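Local structure of ABC transporter substrate-binding protein (Rhizobium radiobacter, 6TFX) at residues T4-G9 against L219-G224; E239-T244 against W464-K469; N251-N256 against I381-A386; M373-L378 against V413-C418. The protein binds the mannityl-opine mannopinic acid as a periplasmic solute-binding protein and probably hands it to an ABC transporter for import. All blocks are in the same frame, centred on the assembly; numbering follows the deposited sequence.

Contact 1 (T4-G9 against L219-G224)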
loop_
_atom_site.group_PDB
_atom_site.type_symbol
_atom_site.label_atom_id
_atom_site.label_comp_id
_atom_site.label_asym_id
_atom_site.label_seq_id
_atom_site.Cartn_x
_atom_site.Cartn_y
_atom_site.Cartn_z
ATOM N N THR A 4 -23.593 5.737 -17.775
ATOM C CA THR A 4 -22.481 4.783 -17.848
ATOM C C THR A 4 -21.120 5.463 -17.590
ATOM O O THR A 4 -20.090 4.817 -17.740
ATOM C CB THR A 4 -22.488 4.030 -19.198
ATOM O OG1 THR A 4 -22.259 4.988 -20.240
ATOM C CG2 THR A 4 -23.784 3.225 -19.442
ATOM N N GLU A 5 -21.117 6.754 -17.215
ATOM C CA GLU A 5 -19.884 7.492 -16.941
ATOM C C GLU A 5 -19.766 7.730 -15.432
ATOM O O GLU A 5 -20.684 8.311 -14.837
ATOM C CB GLU A 5 -19.853 8.829 -17.703
ATOM C CG GLU A 5 -19.983 8.656 -19.213
ATOM C CD GLU A 5 -19.680 9.855 -20.092
ATOM O OE1 GLU A 5 -19.652 10.997 -19.577
ATOM O OE2 GLU A 5 -19.478 9.648 -21.309
ATOM N N LEU A 6 -18.648 7.265 -14.838
ATOM C CA LEU A 6 -18.379 7.416 -13.403
ATOM C C LEU A 6 -17.309 8.480 -13.180
ATOM O O LEU A 6 -16.241 8.411 -13.780
ATOM C CB LEU A 6 -17.915 6.084 -12.785
ATOM C CG LEU A 6 -17.831 6.024 -11.245
ATOM C CD1 LEU A 6 -18.032 4.615 -10.751
ATOM C CD2 LEU A 6 -16.485 6.517 -10.736
ATOM N N SER A 7 -17.598 9.469 -12.301
ATOM C CA SER A 7 -16.635 10.511 -11.965
ATOM C C SER A 7 -16.223 10.271 -10.507
ATOM O O SER A 7 -17.088 10.121 -9.628
ATOM C CB SER A 7 -17.212 11.913 -12.126
ATOM O OG SER A 7 -17.468 12.183 -13.494
ATOM N N MET A 8 -14.911 10.251 -10.248
ATOM C CA MET A 8 -14.404 10.054 -8.885
ATOM C C MET A 8 -13.333 11.063 -8.528
ATOM O O MET A 8 -12.491 11.375 -9.368
ATOM C CB MET A 8 -13.935 8.626 -8.642
ATOM C CG MET A 8 -12.938 8.119 -9.623
ATOM S SD MET A 8 -12.688 6.318 -9.435
ATOM C CE MET A 8 -12.086 6.215 -7.807
ATOM N N GLY A 9 -13.394 11.575 -7.300
ATOM C CA GLY A 9 -12.455 12.578 -6.816
ATOM C C GLY A 9 -11.542 11.947 -5.794
ATOM O O GLY A 9 -12.027 11.320 -4.851
ATOM N N LEU A 219 -19.316 14.610 -8.653
ATOM C CA LEU A 219 -18.658 13.325 -8.394
ATOM C C LEU A 219 -19.643 12.279 -7.939
ATOM O O LEU A 219 -20.513 12.555 -7.110
ATOM C CB LEU A 219 -17.556 13.457 -7.299
ATOM C CG LEU A 219 -16.445 14.492 -7.492
ATOM C CD1 LEU A 219 -15.588 14.618 -6.226
ATOM C CD2 LEU A 219 -15.584 14.160 -8.698
ATOM N N ASP A 220 -19.464 11.054 -8.418
ATOM C CA ASP A 220 -20.262 9.931 -7.948
ATOM C C ASP A 220 -19.573 9.283 -6.740
ATOM O O ASP A 220 -20.219 8.601 -5.938
ATOM C CB ASP A 220 -20.411 8.907 -9.067
ATOM C CG ASP A 220 -21.047 9.525 -10.299
ATOM O OD1 ASP A 220 -22.224 9.957 -10.205
ATOM O OD2 ASP A 220 -20.359 9.598 -11.356
ATOM N N VAL A 221 -18.249 9.446 -6.654
ATOM C CA VAL A 221 -17.429 8.874 -5.577
ATOM C C VAL A 221 -16.414 9.906 -5.153
ATOM O O VAL A 221 -15.817 10.562 -6.003
ATOM C CB VAL A 221 -16.675 7.599 -6.073
ATOM C CG1 VAL A 221 -15.711 7.043 -5.010
ATOM C CG2 VAL A 221 -17.642 6.523 -6.518
ATOM N N GLU A 222 -16.150 9.996 -3.844
ATOM C CA GLU A 222 -15.078 10.865 -3.376
ATOM C C GLU A 222 -14.314 10.215 -2.247
ATOM O O GLU A 222 -14.909 9.550 -1.386
ATOM C CB GLU A 222 -15.563 12.263 -2.979
ATOM C CG GLU A 222 -16.304 12.320 -1.651
ATOM C CD GLU A 222 -16.211 13.617 -0.870
ATOM O OE1 GLU A 222 -17.112 13.856 -0.038
ATOM O OE2 GLU A 222 -15.246 14.387 -1.073
ATOM N N GLN A 223 -12.999 10.370 -2.274
ATOM C CA GLN A 223 -12.175 9.886 -1.171
ATOM C C GLN A 223 -12.462 10.768 0.041
ATOM O O GLN A 223 -12.615 11.998 -0.084
ATOM C CB GLN A 223 -10.694 9.970 -1.542
ATOM C CG GLN A 223 -9.774 9.351 -0.485
ATOM C CD GLN A 223 -8.365 9.190 -0.971
ATOM O OE1 GLN A 223 -8.023 9.522 -2.119
ATOM N NE2 GLN A 223 -7.500 8.641 -0.098
ATOM N N GLY A 224 -12.532 10.139 1.197
ATOM C CA GLY A 224 -12.779 10.857 2.428
ATOM C C GLY A 224 -11.491 11.067 3.176
ATOM O O GLY A 224 -10.413 11.120 2.577
#
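Met8 pairs with Val221 and Gly9 with Glu222 in two parallel bridges, the two short strands running 4.6 Å apart at 15°. Gly9 N gives a hydrogen bond to Val221 O at 2.9 Å, and Gly9 O takes one from Gln223 N. At the start of the pairing Ser7 O takes two donors, Asp220 N at 2.8 Å and, more distantly, Val221 N at 3.3 Å. Asp220 CG lies anti to the carbonyl carbon (chi1 -58°), and Asp220 OD2 accepts Ser7 N at 2.9 Å through its anti lone pair. This bond is nearly straight, 169° at the hydrogen. The other oxygen, OD1, forms a salt bridge with Lys3. Met8 CB and Val221 CB meet at 3.9 Å on one face of the sheet, where both side chains also touch Trp464. On the Gly9 and Glu222 face, Leu219 folds its two methyls over the first strand. Leu219 CD1 stands 3.8 Å from Gly9 CA, where no side chain intervenes, and Leu219 CD2 lies 3.7 Å from Gly9 N. Gln223 ties its OE1 to Ala11 N. The contact thus joins strand 5-10 to strand 221-223 inside the mixed sheet. Because Asp220 grips Ser7 N while its own N holds Ser7 O, one residue binds both the backbone N and the backbone O of Ser7, and the carboxylate extends the bonding ahead of strand 221-223.

Contact 2 (E239-T244 against W464-K469)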
loop_
_atom_site.group_PDB
_atom_site.type_symbol
_atom_site.label_atom_id
_atom_site.label_comp_id
_atom_site.label_asym_id
_atom_site.label_seq_id
_atom_site.Cartn_x
_atom_site.Cartn_y
_atom_site.Cartn_z
ATOM N N GLU A 239 -28.820 9.850 0.856
ATOM C CA GLU A 239 -28.396 9.488 -0.505
ATOM C C GLU A 239 -26.924 9.024 -0.557
ATOM O O GLU A 239 -26.490 8.450 -1.559
ATOM C CB GLU A 239 -28.559 10.688 -1.443
ATOM C CG GLU A 239 -29.963 10.870 -2.002
ATOM C CD GLU A 239 -30.103 11.978 -3.031
ATOM O OE1 GLU A 239 -29.156 12.189 -3.824
ATOM O OE2 GLU A 239 -31.171 12.633 -3.049
ATOM N N ASN A 240 -26.159 9.323 0.486
ATOM C CA ASN A 240 -24.736 8.974 0.542
ATOM C C ASN A 240 -24.518 7.681 1.284
ATOM O O ASN A 240 -25.250 7.364 2.229
ATOM C CB ASN A 240 -23.951 10.083 1.229
ATOM C CG ASN A 240 -23.952 11.407 0.508
ATOM O OD1 ASN A 240 -24.123 11.493 -0.714
ATOM N ND2 ASN A 240 -23.735 12.471 1.254
ATOM N N VAL A 241 -23.491 6.939 0.868
ATOM C CA VAL A 241 -23.056 5.703 1.503
ATOM C C VAL A 241 -21.567 5.899 1.727
ATOM O O VAL A 241 -20.857 6.312 0.803
ATOM C CB VAL A 241 -23.322 4.441 0.627
ATOM C CG1 VAL A 241 -22.688 3.190 1.241
ATOM C CG2 VAL A 241 -24.819 4.231 0.405
ATOM N N VAL A 242 -21.094 5.619 2.950
ATOM C CA VAL A 242 -19.671 5.704 3.221
ATOM C C VAL A 242 -19.144 4.277 3.351
ATOM O O VAL A 242 -19.683 3.484 4.131
ATOM C CB VAL A 242 -19.284 6.598 4.428
ATOM C CG1 VAL A 242 -17.773 6.550 4.676
ATOM C CG2 VAL A 242 -19.726 8.041 4.205
ATOM N N ASP A 243 -18.130 3.945 2.548
ATOM C CA ASP A 243 -17.485 2.639 2.604
ATOM C C ASP A 243 -16.195 2.791 3.400
ATOM O O ASP A 243 -15.411 3.698 3.104
ATOM C CB ASP A 243 -17.145 2.135 1.190
ATOM C CG ASP A 243 -18.369 1.711 0.390
ATOM O OD1 ASP A 243 -19.216 0.947 0.943
ATOM O OD2 ASP A 243 -18.494 2.148 -0.769
ATOM N N THR A 244 -15.985 1.921 4.415
ATOM C CA THR A 244 -14.727 1.885 5.182
ATOM C C THR A 244 -14.081 0.610 4.686
ATOM O O THR A 244 -14.699 -0.462 4.771
ATOM C CB THR A 244 -14.956 1.972 6.696
ATOM O OG1 THR A 244 -15.776 0.879 7.102
ATOM C CG2 THR A 244 -15.573 3.311 7.110
ATOM N N TRP A 464 -14.264 6.190 1.860
ATOM C CA TRP A 464 -14.716 6.727 0.573
ATOM C C TRP A 464 -16.221 6.870 0.584
ATOM O O TRP A 464 -16.903 6.019 1.159
ATOM C CB TRP A 464 -14.290 5.762 -0.558
ATOM C CG TRP A 464 -12.800 5.708 -0.796
ATOM C CD1 TRP A 464 -11.854 5.077 -0.030
ATOM C CD2 TRP A 464 -12.108 6.233 -1.927
ATOM N NE1 TRP A 464 -10.604 5.265 -0.573
ATOM C CE2 TRP A 464 -10.730 5.945 -1.752
ATOM C CE3 TRP A 464 -12.519 6.886 -3.098
ATOM C CZ2 TRP A 464 -9.768 6.295 -2.700
ATOM C CZ3 TRP A 464 -11.557 7.265 -4.022
ATOM C CH2 TRP A 464 -10.201 6.958 -3.823
ATOM N N ALA A 465 -16.739 7.963 -0.001
ATOM C CA ALA A 465 -18.186 8.177 -0.045
ATOM C C ALA A 465 -18.676 7.983 -1.479
ATOM O O ALA A 465 -17.945 8.253 -2.431
ATOM C CB ALA A 465 -18.525 9.584 0.411
ATOM N N ARG A 466 -19.893 7.494 -1.623
ATOM C CA ARG A 466 -20.487 7.309 -2.943
ATOM C C ARG A 466 -21.964 7.607 -2.825
ATOM O O ARG A 466 -22.512 7.634 -1.718
ATOM C CB ARG A 466 -20.298 5.874 -3.458
ATOM C CG ARG A 466 -21.009 4.808 -2.622
ATOM C CD ARG A 466 -20.928 3.467 -3.295
ATOM N NE ARG A 466 -21.224 2.378 -2.365
ATOM C CZ ARG A 466 -22.419 1.816 -2.228
ATOM N NH1 ARG A 466 -23.454 2.259 -2.930
ATOM N NH2 ARG A 466 -22.595 0.822 -1.371
ATOM N N LYS A 467 -22.602 7.827 -3.961
ATOM C CA LYS A 467 -24.041 8.012 -3.999
ATOM C C LYS A 467 -24.661 6.604 -4.004
ATOM O O LYS A 467 -24.058 5.695 -4.587
ATOM C CB LYS A 467 -24.425 8.820 -5.253
ATOM C CG LYS A 467 -23.910 10.277 -5.241
ATOM C CD LYS A 467 -24.643 11.131 -4.204
ATOM C CE LYS A 467 -23.989 12.477 -4.011
ATOM N NZ LYS A 467 -24.611 13.222 -2.890
ATOM N N ASN A 468 -25.839 6.399 -3.356
ATOM C CA ASN A 468 -26.419 5.050 -3.319
ATOM C C ASN A 468 -26.928 4.558 -4.694
ATOM O O ASN A 468 -27.328 3.400 -4.804
ATOM C CB ASN A 468 -27.497 4.895 -2.234
ATOM C CG ASN A 468 -28.732 5.727 -2.425
ATOM O OD1 ASN A 468 -28.863 6.517 -3.372
ATOM N ND2 ASN A 468 -29.665 5.576 -1.502
ATOM N N LYS A 469 -26.887 5.421 -5.737
ATOM C CA LYS A 469 -27.248 5.035 -7.105
ATOM C C LYS A 469 -26.112 4.180 -7.709
ATOM O O LYS A 469 -26.311 3.555 -8.745
ATOM C CB LYS A 469 -27.516 6.272 -7.982
ATOM C CG LYS A 469 -26.324 7.204 -8.204
ATOM C CD LYS A 469 -26.716 8.382 -9.099
ATOM C CE LYS A 469 -25.758 9.543 -8.976
ATOM N NZ LYS A 469 -26.375 10.810 -9.456
#
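Backbone bonds carry most of this antiparallel pairing between 239-244 and 464-469. Val241 and Arg466 form one hydrogen-bonded pair, with both bonds at 2.9 Å. Asp243 and Trp464 form the next, with Asp243 N to Trp464 O at 2.8 Å. Beyond the strand, Asn468 N closes onto Glu239 O. The charged contact is a salt bridge from Arg466 NE to Asp243 OD2 at 3.2 Å. The carboxylate and guanidinium planes are 28° apart, and NE meets OD2 on its syn side. Arg466 CG sits between the backbone N and the carbonyl carbon (chi1 64°), and the chain then runs extended to NE. OD2 has a second donor, Trp472 NE1. A charged donor meets a neutral acceptor where Lys467 NZ reaches Asn240 OD1 at 2.8 Å, in the plane of the amide carbonyl. The two side chains run side by side. Asn240 ND2 turns to Leu234 O, and Lys467 also makes a cation-pi contact with Phe214. Val241 CG1 packs over one face of the Arg466 guanidinium, offset toward the rim and 3.5 Å from Arg466 NH2. The apolar pair is Val242 CG2 and Ala465 CB at 4.3 Å, and helix 228-235 covers both side chains. Asp243 OD2 holds the NE edge of the guanidinium and Val241 CG1 covers part of one face, which limits its rotation, and its charge is probably offset in part by the shared carboxylate.

Contact 3 (N251-N256 against I381-A386). With N72 ((2~{R})-2-[[(3~{R},4~{R},5~{S})-3,4,5,6-tetrakis(oxidanyl)-2-oxidanylidene-hexyl]amino]pentanedioic acid), chain C.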
loop_
_atom_site.group_PDB
_atom_site.type_symbol
_atom_site.label_atom_id
_atom_site.label_comp_id
_atom_site.label_asym_id
_atom_site.label_seq_id
_atom_site.Cartn_x
_atom_site.Cartn_y
_atom_site.Cartn_z
ATOM N N ASN A 251 0.226 3.705 10.461
ATOM C CA ASN A 251 1.099 4.867 10.402
ATOM C C ASN A 251 2.140 4.727 11.495
ATOM O O ASN A 251 1.777 4.429 12.640
ATOM C CB ASN A 251 0.284 6.138 10.672
ATOM C CG ASN A 251 -0.915 6.225 9.761
ATOM O OD1 ASN A 251 -2.083 6.112 10.204
ATOM N ND2 ASN A 251 -0.650 6.370 8.480
ATOM N N LEU A 252 3.410 4.923 11.155
ATOM C CA LEU A 252 4.472 4.870 12.159
ATOM C C LEU A 252 5.398 6.038 11.937
ATOM O O LEU A 252 5.522 6.496 10.788
ATOM C CB LEU A 252 5.338 3.621 11.989
ATOM C CG LEU A 252 4.655 2.283 12.277
ATOM C CD1 LEU A 252 4.556 1.441 10.996
ATOM C CD2 LEU A 252 5.432 1.522 13.332
ATOM N N LEU A 253 6.123 6.443 12.992
ATOM C CA LEU A 253 7.245 7.384 12.860
ATOM C C LEU A 253 8.463 6.472 12.797
ATOM O O LEU A 253 8.819 5.847 13.814
ATOM C CB LEU A 253 7.365 8.270 14.123
ATOM C CG LEU A 253 6.251 9.266 14.314
ATOM C CD1 LEU A 253 6.290 9.842 15.740
ATOM C CD2 LEU A 253 6.382 10.392 13.284
ATOM N N HIS A 254 9.091 6.354 11.598
ATOM C CA HIS A 254 10.304 5.554 11.418
ATOM C C HIS A 254 11.452 6.505 11.695
ATOM O O HIS A 254 11.576 7.517 11.003
ATOM C CB HIS A 254 10.416 5.051 9.980
ATOM C CG HIS A 254 9.314 4.102 9.644
ATOM N ND1 HIS A 254 9.439 2.739 9.887
ATOM C CD2 HIS A 254 8.096 4.353 9.113
ATOM C CE1 HIS A 254 8.285 2.199 9.511
ATOM N NE2 HIS A 254 7.442 3.118 9.029
ATOM N N ILE A 255 12.267 6.201 12.702
ATOM C CA ILE A 255 13.353 7.124 13.107
ATOM C C ILE A 255 14.670 6.604 12.554
ATOM O O ILE A 255 15.024 5.461 12.851
ATOM C CB ILE A 255 13.435 7.219 14.664
ATOM C CG1 ILE A 255 12.094 7.732 15.288
ATOM C CG2 ILE A 255 14.634 8.094 15.097
ATOM C CD1 ILE A 255 12.070 7.420 16.872
ATOM N N ASN A 256 15.438 7.458 11.862
ATOM C CA ASN A 256 16.735 7.011 11.357
ATOM C C ASN A 256 17.663 6.939 12.565
ATOM O O ASN A 256 18.149 7.972 13.045
ATOM C CB ASN A 256 17.283 7.943 10.267
ATOM C CG ASN A 256 18.560 7.427 9.675
ATOM O OD1 ASN A 256 19.305 6.679 10.310
ATOM N ND2 ASN A 256 18.849 7.827 8.457
ATOM N N ILE A 381 13.257 11.537 10.303
ATOM C CA ILE A 381 12.124 10.757 10.780
ATOM C C ILE A 381 11.159 10.748 9.616
ATOM O O ILE A 381 11.013 11.756 8.949
ATOM C CB ILE A 381 11.460 11.388 12.028
ATOM C CG1 ILE A 381 12.475 11.514 13.192
ATOM C CG2 ILE A 381 10.238 10.523 12.476
ATOM C CD1 ILE A 381 11.900 12.445 14.399
ATOM N N VAL A 382 10.497 9.619 9.383
ATOM C CA VAL A 382 9.549 9.485 8.278
ATOM C C VAL A 382 8.218 9.005 8.820
ATOM O O VAL A 382 8.162 7.924 9.412
ATOM C CB VAL A 382 10.109 8.484 7.208
ATOM C CG1 VAL A 382 9.066 8.208 6.120
ATOM C CG2 VAL A 382 11.422 8.994 6.583
ATOM N N LEU A 383 7.153 9.788 8.620
ATOM C CA LEU A 383 5.805 9.374 9.028
ATOM C C LEU A 383 5.232 8.682 7.763
ATOM O O LEU A 383 4.891 9.367 6.779
ATOM C CB LEU A 383 4.964 10.609 9.434
ATOM C CG LEU A 383 3.476 10.308 9.675
ATOM C CD1 LEU A 383 3.300 9.334 10.823
ATOM C CD2 LEU A 383 2.703 11.601 9.907
ATOM N N TYR A 384 5.134 7.351 7.795
ATOM C CA TYR A 384 4.711 6.569 6.633
ATOM C C TYR A 384 3.503 5.731 7.073
ATOM O O TYR A 384 3.487 5.191 8.189
ATOM C CB TYR A 384 5.855 5.617 6.245
ATOM C CG TYR A 384 5.800 5.128 4.813
ATOM C CD1 TYR A 384 6.360 5.881 3.775
ATOM C CD2 TYR A 384 5.190 3.913 4.492
ATOM C CE1 TYR A 384 6.328 5.425 2.458
ATOM C CE2 TYR A 384 5.135 3.457 3.176
ATOM C CZ TYR A 384 5.673 4.238 2.156
ATOM O OH TYR A 384 5.701 3.789 0.861
ATOM N N GLY A 385 2.527 5.585 6.185
ATOM C CA GLY A 385 1.343 4.790 6.506
ATOM C C GLY A 385 1.094 3.785 5.404
ATOM O O GLY A 385 0.953 4.172 4.238
ATOM N N ALA A 386 1.040 2.496 5.746
ATOM C CA ALA A 386 0.843 1.480 4.700
ATOM C C ALA A 386 0.392 0.172 5.309
ATOM O O ALA A 386 0.548 -0.050 6.514
ATOM C CB ALA A 386 2.160 1.225 3.972
HETATM O OAB N72 C . -4.001 9.638 8.161
HETATM C CAF N72 C . -3.038 8.682 7.675
HETATM C CAG N72 C . -2.784 8.651 6.131
HETATM O OAC N72 C . -3.766 9.309 5.397
HETATM C CAH N72 C . -2.307 7.270 5.677
HETATM O OAM N72 C . -2.429 6.157 6.477
HETATM C CAI N72 C . -2.566 6.437 4.437
HETATM O OAD N72 C . -3.858 6.689 3.928
HETATM C CAJ N72 C . -1.403 6.466 3.475
HETATM O OAE N72 C . -0.260 6.717 3.935
HETATM C CAK N72 C . -1.640 6.252 1.953
HETATM N N N72 C . -1.086 4.994 1.511
HETATM C CA N72 C . -0.012 4.926 0.595
HETATM C C N72 C . 0.762 6.180 0.298
HETATM O O N72 C . 1.828 6.704 0.815
HETATM C CB N72 C . 0.824 3.673 0.872
HETATM C CG N72 C . 2.284 3.626 0.419
HETATM C CD N72 C . 2.780 2.209 0.120
HETATM O OE1 N72 C . 1.996 1.299 -0.301
HETATM O OE2 N72 C . 3.995 1.959 0.283
HETATM O OXT N72 C . 0.151 6.640 -0.685
HETATM O O HOH W 1 4.688 2.598 7.861
#
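A water bridges the two strands between His254 and Tyr384. The water lies in the plane of the His254 ring, 3.0 Å from His254 NE2, and donates to Tyr384 O at 2.9 Å. Tyr384 O therefore has two donors, since Leu252 N also binds it at 3.0 Å. The return bond, Tyr384 N to Leu252 O, completes an antiparallel hydrogen-bonded pair. His254 and Val382 form the next one, where His254 N meets Val382 O at 2.8 Å. At the other end the strands come close: the CA atoms of Asn251 and Gly385 are 3.9 Å apart, at a residue without a side chain. Leu253 CD2 packs on Ile381 CG2 at 3.9 Å and also touches Leu383 CD1, and all three lie on one face. Tyr384 projects from the opposite face. Its CG is anti to the backbone N (chi1 -158°), and its OH gives a hydrogen bond to the ligand oxygen OE2 at 2.6 Å, met at the ring edge. Arg375 NH2 binds the same hydroxyl, so the opine carboxylate is read by a phenol that is itself positioned. Asn251 and Gly385 also line the opine pocket. Strand 454-467 pairs along the other edge of 251-255. Helix 340-353 packs on Leu253 and Leu383, while helix 392-400 packs against Leu252 and Ala386.

Contact 4 (M373-L378 against V413-C418). With MG (magnesium ion), chain G.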
loop_
_atom_site.group_PDB
_atom_site.type_symbol
_atom_site.label_atom_id
_atom_site.label_comp_id
_atom_site.label_asym_id
_atom_site.label_seq_id
_atom_site.Cartn_x
_atom_site.Cartn_y
_atom_site.Cartn_z
ATOM N N MET A 373 11.796 11.701 -2.081
ATOM C CA MET A 373 12.736 12.296 -1.123
ATOM C C MET A 373 13.075 11.371 0.016
ATOM O O MET A 373 14.245 11.207 0.336
ATOM C CB MET A 373 12.207 13.616 -0.566
ATOM C CG MET A 373 12.207 14.714 -1.589
ATOM S SD MET A 373 11.724 16.275 -0.794
ATOM C CE MET A 373 13.139 16.642 0.149
ATOM N N ILE A 374 12.072 10.720 0.613
ATOM C CA ILE A 374 12.375 9.840 1.756
ATOM C C ILE A 374 13.218 8.646 1.346
ATOM O O ILE A 374 13.982 8.131 2.158
ATOM C CB ILE A 374 11.082 9.443 2.491
ATOM C CG1 ILE A 374 10.132 8.655 1.554
ATOM C CG2 ILE A 374 10.398 10.714 3.061
ATOM C CD1 ILE A 374 8.814 8.240 2.254
ATOM N N ARG A 375 13.096 8.222 0.078
ATOM C CA ARG A 375 13.865 7.090 -0.464
ATOM C C ARG A 375 15.305 7.503 -0.847
ATOM O O ARG A 375 16.072 6.674 -1.333
ATOM C CB ARG A 375 13.105 6.447 -1.635
ATOM C CG ARG A 375 11.927 5.624 -1.108
ATOM C CD ARG A 375 11.073 5.132 -2.250
ATOM N NE ARG A 375 10.018 4.211 -1.829
ATOM C CZ ARG A 375 8.874 4.586 -1.268
ATOM N NH1 ARG A 375 8.669 5.867 -0.956
ATOM N NH2 ARG A 375 7.937 3.681 -0.983
ATOM N N LYS A 376 15.651 8.795 -0.639
ATOM C CA LYS A 376 16.999 9.326 -0.819
ATOM C C LYS A 376 17.599 9.626 0.582
ATOM O O LYS A 376 18.669 10.252 0.679
ATOM C CB LYS A 376 16.992 10.590 -1.687
ATOM C CG LYS A 376 16.722 10.311 -3.154
ATOM C CD LYS A 376 16.746 11.617 -3.938
ATOM C CE LYS A 376 16.561 11.411 -5.423
ATOM N NZ LYS A 376 16.359 12.706 -6.130
ATOM N N ASP A 377 16.896 9.199 1.662
ATOM C CA ASP A 377 17.336 9.340 3.059
ATOM C C ASP A 377 17.405 10.813 3.461
ATOM O O ASP A 377 18.276 11.218 4.244
ATOM C CB ASP A 377 18.719 8.678 3.243
ATOM C CG ASP A 377 18.803 7.620 4.298
ATOM O OD1 ASP A 377 17.826 7.480 5.084
ATOM O OD2 ASP A 377 19.857 6.938 4.365
ATOM N N LEU A 378 16.472 11.609 2.934
ATOM C CA LEU A 378 16.515 13.051 3.178
ATOM C C LEU A 378 15.782 13.506 4.429
ATOM O O LEU A 378 15.892 14.687 4.773
ATOM C CB LEU A 378 16.029 13.834 1.948
ATOM C CG LEU A 378 16.919 13.704 0.699
ATOM C CD1 LEU A 378 16.285 14.347 -0.509
ATOM C CD2 LEU A 378 18.313 14.307 0.919
ATOM N N VAL A 413 11.538 -0.057 2.208
ATOM C CA VAL A 413 10.998 1.062 2.992
ATOM C C VAL A 413 11.538 1.042 4.441
ATOM O O VAL A 413 10.841 1.498 5.358
ATOM C CB VAL A 413 9.448 1.111 2.936
ATOM C CG1 VAL A 413 8.964 1.674 1.598
ATOM C CG2 VAL A 413 8.834 -0.265 3.176
ATOM N N ASN A 414 12.813 0.604 4.615
ATOM C CA ASN A 414 13.406 0.588 5.950
ATOM C C ASN A 414 14.046 1.956 6.149
ATOM O O ASN A 414 15.261 2.139 5.972
ATOM C CB ASN A 414 14.383 -0.572 6.137
ATOM C CG ASN A 414 15.041 -0.616 7.504
ATOM O OD1 ASN A 414 14.865 0.295 8.349
ATOM N ND2 ASN A 414 15.834 -1.685 7.743
ATOM N N PHE A 415 13.200 2.907 6.512
ATOM C CA PHE A 415 13.641 4.299 6.737
ATOM C C PHE A 415 14.380 4.471 8.042
ATOM O O PHE A 415 15.115 5.451 8.195
ATOM C CB PHE A 415 12.430 5.230 6.754
ATOM C CG PHE A 415 11.673 5.198 5.447
ATOM C CD1 PHE A 415 12.239 5.722 4.284
ATOM C CD2 PHE A 415 10.397 4.648 5.377
ATOM C CE1 PHE A 415 11.544 5.678 3.071
ATOM C CE2 PHE A 415 9.695 4.636 4.170
ATOM C CZ PHE A 415 10.284 5.121 3.023
ATOM N N SER A 416 14.149 3.570 9.006
ATOM C CA SER A 416 14.803 3.684 10.313
ATOM C C SER A 416 16.225 3.165 10.293
ATOM O O SER A 416 16.975 3.426 11.235
ATOM C CB SER A 416 13.998 2.928 11.370
ATOM O OG SER A 416 14.000 1.543 11.067
ATOM N N HIS A 417 16.602 2.405 9.235
ATOM C CA HIS A 417 17.915 1.756 9.147
ATOM C C HIS A 417 18.054 0.679 10.243
ATOM O O HIS A 417 19.150 0.383 10.725
ATOM C CB HIS A 417 19.069 2.780 9.131
ATOM C CG HIS A 417 19.027 3.651 7.909
ATOM N ND1 HIS A 417 19.948 3.503 6.891
ATOM C CD2 HIS A 417 18.184 4.664 7.586
ATOM C CE1 HIS A 417 19.612 4.393 5.965
ATOM N NE2 HIS A 417 18.576 5.130 6.343
ATOM N N CYS A 418 16.902 0.069 10.601
ATOM C CA CYS A 418 16.806 -0.988 11.613
ATOM C C CYS A 418 17.648 -2.201 11.152
ATOM O O CYS A 418 17.647 -2.543 9.965
ATOM C CB CYS A 418 15.337 -1.367 11.781
ATOM S SG CYS A 418 15.030 -2.755 12.916
HETATM MG MG MG G . 15.482 -1.417 14.543
HETATM O O HOH W 2 15.341 7.332 6.112
#
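Asp377 and His417 meet tip to tip in a His-carboxylate hydrogen bond. His417 NE2 donates to Asp377 OD1 at 2.8 Å, using the syn lone pair, and the bond bends little (163°). Carboxylate and imidazole are nearly coplanar, 16° apart. Beside this pair, Ile374 CD1 presses on Phe415 CZ at 3.5 Å. Ile374 CG1 lies between the backbone N and the carbonyl carbon (chi1 62°), next to the same ring. Phe415 CZ lies over one face of the Arg375 guanidinium, with the two planes almost perpendicular. Arg375 NH2 also touches Val413 CG1 at 3.4 Å. The next shell fixes these groups. A type I turn from Ile374 to Asp377 presents the carboxylate. His417 ND1 is bound to Glu405, so both ring nitrogens have acidic partners, which may favour a doubly protonated ring. Arg375 NH1 is held by His371. Asn414 shapes the loop: its OD1 accepts Cys418 N, and Asn414 ND2 donates to Cys418 O at 3.0 Å. These two bonds probably help to position Cys418, which binds the modelled magnesium ion together with Cys453; Cys418 SG lies 2.1 Å from the metal.

From the N terminus, contact 1 brings strand 5-10 against strand 221-223 and closes a loop of about 210 residues. Contact 2 opens only after that, at 239, and closes near the C terminus. The two touch, because strand 454-467 borders 221-223 in the mixed sheet. Contact 3 starts further along strand 240-255 and ends at 386, before 464, and is therefore nested in the loop of contact 2. Contact 4 nests there too and crosses contact 3: its first segment precedes 381-386, its second follows. These two meet through Tyr384 and Arg375. Contacts 1 and 2 lie about 30 Å, centre to centre, from contact 3, which lines the opine pocket.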